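CRISPR-associated protein CasA/Cse1 (PDB 4AN8) is a subunit of the Cascade ribonucleoprotein complex, which uses CRISPR RNA to target invading nucleic acids in bacterial adaptive immunity. Local coordinates at residues N96-R101 / P217-P222; A62-A67 / D89-Y94; A109-V114 / A160-Q165. One frame throughout, in Å; residues are numbered along the deposited sequence. Where two conformers were deposited one is given.

From the N terminus, interaction 2 closes first: helix 50-67 runs out, the chain passes through helix 74-83 and returns as helix 88-98, which packs back across it. The end of that same helix opens interaction 1, whose partner, the loop 217-222, arrives more than a hundred residues later. Interaction 3 is nested inside this long excursion, setting the turn at 109-114 against helix 154-167. Interactions 1 and 2 touch through a salt bridge between Arg66 and Glu220 and a probable hydrogen bond between Trp219 NE1 and Tyr94 OH; interactions 1 and 3 meet by packing of Ile218 on Leu112. Loop 217-222 thus touches both interaction 2 and interaction 3.

Interaction 1 of 3, residues N96-R101 / P217-P222; sequences NRFRDR and PIWEVP
Arg101 and Trp219 bring the two backbones closest, with their CA atoms 5.9 Å apart, where the chain following helix 88-98 passes the irregular loop 217-222. Phe98 and Trp219 form an offset edge-to-face pair: the edge of the indole points to the phenyl face, the planes stand at 60°, and Phe98 CG lies 3.9 Å from Trp219 CD1. Farther round the phenyl ring, Phe98 CZ rests 3.7 Å from Glu220 CG, so the aliphatic part of the glutamate meets the ring while its carboxylate turns to Arg66 and Tyr94. A long, flexible arginine suits the other half of the contact. Arg101 CB packs on Trp219 CB, and bends at chi2 and chi3 then turn CD and NE back, with the guanidinium lying beside Val221 O. Two nitrogens grip that one atom, end-on and in the guanidinium plane: Arg101 NH1 lies 2.7 Å from Val221 O, above the carbonyl plane, whereas Arg101 NH2, 2.9 Å from Val221 O, comes nearly along the C=O axis. Trp219 O lies over one guanidinium face. A water beside NH2, to which that nitrogen bonds weakly, also reaches Ile218 O and Pro222 O. The cationic group is therefore held chiefly by one backbone oxygen, Val221 O, whose carbonyl the positive charge would be expected to polarise. The paired N-H bonds tie a loop that lacks regular secondary structure, at Val221, to Arg101.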
# COMPACT_ATOMS: atom_id res chain seq x y z
N ASN A 96 10.46 3.89 -27.27
CA ASN A 96 11.56 4.21 -28.17
C ASN A 96 12.00 5.65 -27.99
O ASN A 96 13.19 5.94 -27.97
CB ASN A 96 11.18 3.94 -29.62
CG ASN A 96 11.00 2.46 -29.90
OD1 ASN A 96 11.69 1.62 -29.31
ND2 ASN A 96 10.08 2.12 -30.79
N ARG A 97 11.04 6.55 -27.84
CA ARG A 97 11.37 7.96 -27.59
C ARG A 97 12.13 8.21 -26.26
O ARG A 97 13.00 9.07 -26.21
CB ARG A 97 10.10 8.82 -27.63
CG ARG A 97 10.36 10.29 -27.28
CD ARG A 97 9.07 11.11 -27.26
NE ARG A 97 8.55 11.29 -28.61
CZ ARG A 97 7.30 11.62 -28.89
NH1 ARG A 97 6.43 11.79 -27.90
NH2 ARG A 97 6.92 11.78 -30.16
N PHE A 98 11.80 7.47 -25.19
CA PHE A 98 12.43 7.73 -23.89
C PHE A 98 13.45 6.68 -23.47
O PHE A 98 14.04 6.78 -22.40
CB PHE A 98 11.38 8.02 -22.81
CG PHE A 98 10.63 9.31 -23.06
CD1 PHE A 98 11.23 10.53 -22.77
CD2 PHE A 98 9.38 9.30 -23.64
CE1 PHE A 98 10.57 11.73 -23.03
CE2 PHE A 98 8.72 10.47 -23.90
CZ PHE A 98 9.32 11.70 -23.60
N ARG A 99 13.68 5.72 -24.34
CA ARG A 99 14.63 4.64 -24.08
C ARG A 99 15.95 5.13 -23.46
O ARG A 99 16.47 4.51 -22.53
CB ARG A 99 14.93 3.87 -25.36
CG ARG A 99 16.03 2.85 -25.18
CD ARG A 99 16.30 2.07 -26.45
NE ARG A 99 17.58 1.37 -26.34
CZ ARG A 99 17.70 0.15 -25.83
NH1 ARG A 99 16.63 -0.50 -25.39
NH2 ARG A 99 18.90 -0.42 -25.76
N ASP A 100 16.49 6.23 -23.95
CA ASP A 100 17.78 6.67 -23.43
C ASP A 100 17.71 7.23 -22.01
O ASP A 100 18.75 7.56 -21.43
CB ASP A 100 18.46 7.65 -24.39
CG ASP A 100 18.89 6.98 -25.68
OD1 ASP A 100 19.45 5.86 -25.62
OD2 ASP A 100 18.66 7.57 -26.77
N ARG A 101 16.50 7.32 -21.46
CA ARG A 101 16.34 7.73 -20.06
C ARG A 101 16.12 6.53 -19.10
O ARG A 101 15.96 6.72 -17.89
CB ARG A 101 15.21 8.76 -19.92
CG ARG A 101 15.46 10.11 -20.64
CD ARG A 101 16.60 10.92 -20.04
NE ARG A 101 16.33 11.32 -18.66
CZ ARG A 101 15.73 12.46 -18.30
NH1 ARG A 101 15.35 13.34 -19.21
NH2 ARG A 101 15.53 12.72 -17.00
N PRO A 217 6.36 12.45 -15.88
CA PRO A 217 7.19 11.58 -15.05
C PRO A 217 8.64 12.09 -15.08
O PRO A 217 8.99 12.92 -15.94
CB PRO A 217 7.09 10.22 -15.74
CG PRO A 217 6.78 10.56 -17.21
CD PRO A 217 5.93 11.82 -17.15
N ILE A 218 9.45 11.59 -14.15
CA ILE A 218 10.81 12.07 -13.98
C ILE A 218 11.62 12.01 -15.28
O ILE A 218 12.49 12.85 -15.50
CB ILE A 218 11.54 11.29 -12.86
CG1 ILE A 218 12.85 12.01 -12.46
CG2 ILE A 218 11.80 9.82 -13.29
CD1 ILE A 218 12.64 13.38 -11.82
N TRP A 219 11.34 11.03 -16.15
CA TRP A 219 12.14 10.88 -17.37
C TRP A 219 11.75 11.83 -18.51
O TRP A 219 12.44 11.88 -19.53
CB TRP A 219 12.14 9.43 -17.85
CG TRP A 219 10.76 8.90 -18.10
CD1 TRP A 219 10.01 9.10 -19.22
CD2 TRP A 219 9.97 8.11 -17.22
NE1 TRP A 219 8.78 8.50 -19.08
CE2 TRP A 219 8.73 7.87 -17.86
CE3 TRP A 219 10.16 7.60 -15.94
CZ2 TRP A 219 7.72 7.12 -17.28
CZ3 TRP A 219 9.12 6.84 -15.36
CH2 TRP A 219 7.94 6.62 -16.03
N GLU A 220 10.66 12.58 -18.34
CA GLU A 220 10.20 13.54 -19.34
C GLU A 220 10.71 14.97 -19.08
O GLU A 220 10.44 15.88 -19.86
CB GLU A 220 8.66 13.56 -19.44
CG GLU A 220 8.03 12.42 -20.26
CD GLU A 220 6.56 12.64 -20.51
OE1 GLU A 220 6.15 13.82 -20.62
OE2 GLU A 220 5.78 11.66 -20.59
N VAL A 221 11.44 15.15 -17.98
CA VAL A 221 12.04 16.42 -17.64
C VAL A 221 13.56 16.23 -17.59
O VAL A 221 14.05 15.10 -17.61
CB VAL A 221 11.47 17.00 -16.31
CG1 VAL A 221 9.96 17.15 -16.39
CG2 VAL A 221 11.82 16.13 -15.12
N PRO A 222 14.32 17.33 -17.59
CA PRO A 222 15.78 17.19 -17.69
C PRO A 222 16.35 16.49 -16.47
O PRO A 222 15.79 16.61 -15.37
CB PRO A 222 16.27 18.64 -17.75
CG PRO A 222 15.10 19.44 -18.18
CD PRO A 222 13.89 18.75 -17.61
O HOH W 1 14.80 14.11 -14.43

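Interaction 2 of 3, residues A62-A67 / D89-Y94; sequences AVLHRA and DPIRDY
Tyr94 turns its CG anti to the backbone N (chi1 -171°), which puts Tyr94 CG 3.5 Å from Ala67 CB, while Ile91, extended at chi2 (170°), places its CD1 3.7 Å from Leu64 CD2. The two helix segments cross at 105°, their axes 9.3 Å apart. Ala67 comes nearest to Tyr94 in the backbone, and its single methyl suits so close an approach: Ala67 CB touches Tyr94 CB at 3.4 Å, and the alanine's N lies over one face of the ring, toward the rim. At the far end of the ring, Arg66 CB is 3.4 Å from Tyr94 OH; the rest of the arginine leads away to Glu220 and Tyr210. The hydroxyl itself has polar partners in Trp219 and Glu220. Aliphatic chains complete the contact, with Val63 CG1 near Tyr94 CD1. No direct hydrogen bond joins the segments, but a water donates to Ala67 O at 2.9 Å and to Pro90 O. Ala67 is the last residue of its helix, and the water gives its carbonyl a partner. The contact is thus apolar at its middle, while the tyrosine's hydroxyl and the arginine's guanidinium carry polar bonding onward to loop 217-222.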
# COMPACT_ATOMS: atom_id res chain seq x y z
N ALA A 62 2.69 4.65 -14.66
CA ALA A 62 3.22 5.93 -15.11
C ALA A 62 3.48 5.83 -16.61
O ALA A 62 3.02 6.67 -17.37
CB ALA A 62 4.53 6.27 -14.37
N VAL A 63 4.20 4.79 -17.02
CA VAL A 63 4.49 4.60 -18.43
C VAL A 63 3.20 4.51 -19.28
O VAL A 63 3.10 5.16 -20.32
CB VAL A 63 5.39 3.38 -18.69
CG1 VAL A 63 5.54 3.19 -20.18
CG2 VAL A 63 6.77 3.59 -18.04
N LEU A 64 2.24 3.71 -18.83
CA LEU A 64 0.98 3.55 -19.57
C LEU A 64 0.22 4.85 -19.74
O LEU A 64 -0.22 5.17 -20.84
CB LEU A 64 0.06 2.53 -18.88
CG LEU A 64 0.44 1.07 -19.08
CD1 LEU A 64 -0.25 0.13 -18.08
CD2 LEU A 64 0.18 0.65 -20.56
N HIS A 65 0.05 5.59 -18.65
CA HIS A 65 -0.67 6.85 -18.71
C HIS A 65 -0.05 7.83 -19.71
O HIS A 65 -0.76 8.53 -20.41
CB HIS A 65 -0.73 7.51 -17.34
CG HIS A 65 -1.75 6.91 -16.43
ND1 HIS A 65 -3.01 6.54 -16.86
CD2 HIS A 65 -1.70 6.63 -15.10
CE1 HIS A 65 -3.70 6.08 -15.83
NE2 HIS A 65 -2.94 6.14 -14.75
N ARG A 66 1.27 7.89 -19.76
CA ARG A 66 1.91 8.84 -20.63
C ARG A 66 1.89 8.33 -22.07
O ARG A 66 1.54 9.05 -22.98
CB ARG A 66 3.34 9.12 -20.16
CG ARG A 66 3.40 9.68 -18.76
CD ARG A 66 2.62 10.98 -18.68
NE ARG A 66 3.30 12.05 -19.42
CZ ARG A 66 2.85 13.30 -19.47
NH1 ARG A 66 1.72 13.62 -18.84
NH2 ARG A 66 3.53 14.22 -20.16
N ALA A 67 2.24 7.06 -22.26
CA ALA A 67 2.28 6.48 -23.59
C ALA A 67 0.91 6.48 -24.26
O ALA A 67 0.83 6.70 -25.45
CB ALA A 67 2.85 5.09 -23.56
N ASP A 89 1.38 0.06 -30.44
CA ASP A 89 2.20 1.04 -31.14
C ASP A 89 2.48 2.28 -30.29
O ASP A 89 3.63 2.70 -30.19
CB ASP A 89 1.57 1.42 -32.49
CG ASP A 89 2.08 0.55 -33.64
OD1 ASP A 89 2.89 -0.38 -33.40
OD2 ASP A 89 1.66 0.80 -34.79
N PRO A 90 1.44 2.87 -29.68
CA PRO A 90 1.69 3.97 -28.75
C PRO A 90 2.72 3.58 -27.69
O PRO A 90 3.61 4.37 -27.38
CB PRO A 90 0.33 4.18 -28.10
CG PRO A 90 -0.66 3.70 -29.13
CD PRO A 90 0.01 2.52 -29.75
N ILE A 91 2.62 2.39 -27.14
CA ILE A 91 3.58 1.95 -26.14
C ILE A 91 5.01 1.82 -26.71
O ILE A 91 5.98 2.33 -26.12
CB ILE A 91 3.11 0.65 -25.43
CG1 ILE A 91 1.89 0.96 -24.56
CG2 ILE A 91 4.27 0.01 -24.63
CD1 ILE A 91 1.21 -0.27 -24.02
N ARG A 92 5.14 1.15 -27.85
CA ARG A 92 6.43 1.07 -28.52
C ARG A 92 7.00 2.44 -28.86
O ARG A 92 8.17 2.71 -28.62
CB ARG A 92 6.33 0.24 -29.79
CG ARG A 92 6.12 -1.23 -29.55
CD ARG A 92 6.27 -1.99 -30.86
NE ARG A 92 5.52 -3.24 -30.85
CZ ARG A 92 6.01 -4.38 -30.40
NH1 ARG A 92 7.24 -4.43 -29.91
NH2 ARG A 92 5.27 -5.49 -30.43
N ASP A 93 6.19 3.32 -29.43
CA ASP A 93 6.66 4.66 -29.74
C ASP A 93 7.17 5.42 -28.51
O ASP A 93 8.26 5.96 -28.52
CB ASP A 93 5.58 5.47 -30.46
CG ASP A 93 5.29 4.94 -31.87
OD1 ASP A 93 6.14 4.20 -32.43
OD2 ASP A 93 4.20 5.26 -32.41
N TYR A 94 6.37 5.45 -27.45
CA TYR A 94 6.78 6.10 -26.21
C TYR A 94 8.08 5.51 -25.67
O TYR A 94 9.00 6.25 -25.35
CB TYR A 94 5.66 6.01 -25.18
CG TYR A 94 5.92 6.83 -23.94
CD1 TYR A 94 6.61 6.29 -22.86
CD2 TYR A 94 5.49 8.15 -23.86
CE1 TYR A 94 6.87 7.02 -21.74
CE2 TYR A 94 5.74 8.90 -22.72
CZ TYR A 94 6.43 8.32 -21.66
OH TYR A 94 6.69 9.05 -20.52
O HOH W 2 2.84 7.28 -27.44

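Interaction 3 of 3, residues A109-V114 / A160-Q165; sequences APFLQV and ALLVHQ. With ACT (acetate ion), chain C.
Leu161 reaches from helix 154-167 to the type II turn Pro110-Gln113, and its side chain can be followed outward. CB points toward the turn, CG stands anti to the backbone N (chi1 174°), and the two methyls then part. Leu161 CD1 comes to 3.9 Å from Leu112 O. Leu161 CD2 makes the more numerous contacts, lying 3.4 Å from Phe111 O, 3.9 Å from Leu112 CB and 3.7 Å from Gln113 NE2, so a single methyl meets the turn's backbone and two of its side chains. Leucine suits this place, since its forked end can touch several groups without needing a polar partner. The turn is closed by the backbone bond from Gln113 N to Pro110 O (3.2 Å). Gln113, whose CG also touches that methyl, adds a side-chain bond: Gln113 NE2 donates to Phe111 O at 2.8 Å, with that oxygen close to the amide plane. The same nitrogen bonds to Leu104 O. Leu112 occupies the third position of the turn with positive phi (56°), and its side chain lies alongside that of Gln165, the two pointing opposite ways, with Leu112 CD1 next to Gln165 CG and NE2. Gln165 NE2 makes a weak hydrogen bond to Leu112 O at 3.3 Å. One residue after Leu161, Leu162 CD2 meets the edge of the Phe111 ring at CE2, 4.4 Å away. On another side of the helix, His164 ND1 bonds weakly to an acetate, probably from the crystallisation liquor. All six residues that touch are buried. Each glutamine amide both donates and accepts: Phe111 O and Leu112 O receive from Gln113 and, weakly, Gln165, while their OE1 atoms accept from Leu254 N and Arg250 N of strand 250-256, linking turn and strand inside an otherwise apolar interface.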
# COMPACT_ATOMS: atom_id res chain seq x y z
N ALA A 109 22.16 10.73 -17.77
CA ALA A 109 20.78 10.64 -17.28
C ALA A 109 20.42 9.27 -16.69
O ALA A 109 19.45 8.66 -17.11
CB ALA A 109 19.83 11.00 -18.40
N PRO A 110 21.17 8.80 -15.70
CA PRO A 110 20.80 7.48 -15.18
C PRO A 110 19.39 7.52 -14.57
O PRO A 110 18.99 8.53 -14.01
CB PRO A 110 21.87 7.19 -14.13
CG PRO A 110 22.35 8.60 -13.66
CD PRO A 110 22.16 9.51 -14.85
N PHE A 111 18.64 6.43 -14.72
CA PHE A 111 17.24 6.37 -14.32
C PHE A 111 17.03 6.66 -12.82
O PHE A 111 17.62 6.01 -11.93
CB PHE A 111 16.67 4.99 -14.71
CG PHE A 111 15.23 4.81 -14.36
CD1 PHE A 111 14.24 5.31 -15.19
CD2 PHE A 111 14.87 4.18 -13.18
CE1 PHE A 111 12.92 5.16 -14.85
CE2 PHE A 111 13.56 4.03 -12.85
CZ PHE A 111 12.58 4.52 -13.69
N LEU A 112 16.20 7.65 -12.53
CA LEU A 112 15.87 8.04 -11.15
C LEU A 112 17.08 8.38 -10.27
O LEU A 112 17.03 8.26 -9.05
CB LEU A 112 15.03 6.95 -10.47
CG LEU A 112 13.54 7.25 -10.24
CD1 LEU A 112 13.29 8.64 -9.63
CD2 LEU A 112 12.76 7.11 -11.51
N GLN A 113 18.16 8.85 -10.89
CA GLN A 113 19.40 9.08 -10.16
C GLN A 113 20.01 10.44 -10.51
O GLN A 113 19.46 11.18 -11.31
CB GLN A 113 20.38 7.94 -10.44
CG GLN A 113 19.87 6.58 -10.00
CD GLN A 113 20.65 5.46 -10.61
OE1 GLN A 113 21.80 5.23 -10.24
NE2 GLN A 113 20.05 4.75 -11.55
N VAL A 114 21.13 10.78 -9.89
CA VAL A 114 21.78 12.07 -10.09
C VAL A 114 23.16 11.79 -10.63
O VAL A 114 24.00 11.22 -9.92
CB VAL A 114 21.92 12.85 -8.75
CG1 VAL A 114 22.55 14.25 -8.99
CG2 VAL A 114 20.56 12.97 -8.03
N ALA A 160 15.47 -1.84 -5.45
CA ALA A 160 15.69 -1.15 -4.19
C ALA A 160 15.63 0.38 -4.42
O ALA A 160 15.08 1.11 -3.61
CB ALA A 160 17.04 -1.54 -3.64
N LEU A 161 16.17 0.84 -5.54
CA LEU A 161 16.08 2.26 -5.89
C LEU A 161 14.62 2.70 -5.91
O LEU A 161 14.25 3.68 -5.29
CB LEU A 161 16.72 2.51 -7.25
CG LEU A 161 16.57 3.93 -7.83
CD1 LEU A 161 17.11 5.00 -6.87
CD2 LEU A 161 17.25 4.02 -9.22
N LEU A 162 13.79 1.95 -6.63
CA LEU A 162 12.40 2.31 -6.83
C LEU A 162 11.68 2.31 -5.50
O LEU A 162 10.90 3.20 -5.22
CB LEU A 162 11.72 1.30 -7.73
CG LEU A 162 11.57 1.64 -9.20
CD1 LEU A 162 10.60 0.59 -9.79
CD2 LEU A 162 11.00 3.05 -9.37
N VAL A 163 11.94 1.30 -4.68
CA VAL A 163 11.27 1.26 -3.40
C VAL A 163 11.64 2.51 -2.60
O VAL A 163 10.78 3.17 -2.04
CB VAL A 163 11.62 -0.03 -2.62
CG1 VAL A 163 11.24 0.14 -1.13
CG2 VAL A 163 10.93 -1.25 -3.28
N HIS A 164 12.94 2.81 -2.55
CA HIS A 164 13.40 3.91 -1.70
C HIS A 164 12.79 5.25 -2.09
O HIS A 164 12.45 6.04 -1.22
CB HIS A 164 14.93 4.00 -1.71
CG HIS A 164 15.50 4.94 -0.69
ND1 HIS A 164 15.39 4.72 0.67
CD2 HIS A 164 16.21 6.08 -0.83
CE1 HIS A 164 15.98 5.70 1.32
NE2 HIS A 164 16.49 6.54 0.43
N GLN A 165 12.65 5.50 -3.38
CA GLN A 165 12.09 6.76 -3.89
C GLN A 165 10.61 6.94 -3.55
O GLN A 165 10.11 8.08 -3.51
CB GLN A 165 12.29 6.89 -5.41
CG GLN A 165 13.76 6.93 -5.87
CD GLN A 165 14.48 8.19 -5.40
OE1 GLN A 165 14.15 8.75 -4.36
NE2 GLN A 165 15.43 8.66 -6.18
C ACT C . 13.07 2.47 2.71
O ACT C . 13.25 2.11 1.50
OXT ACT C . 14.01 3.15 3.24
CH3 ACT C . 11.80 2.10 3.46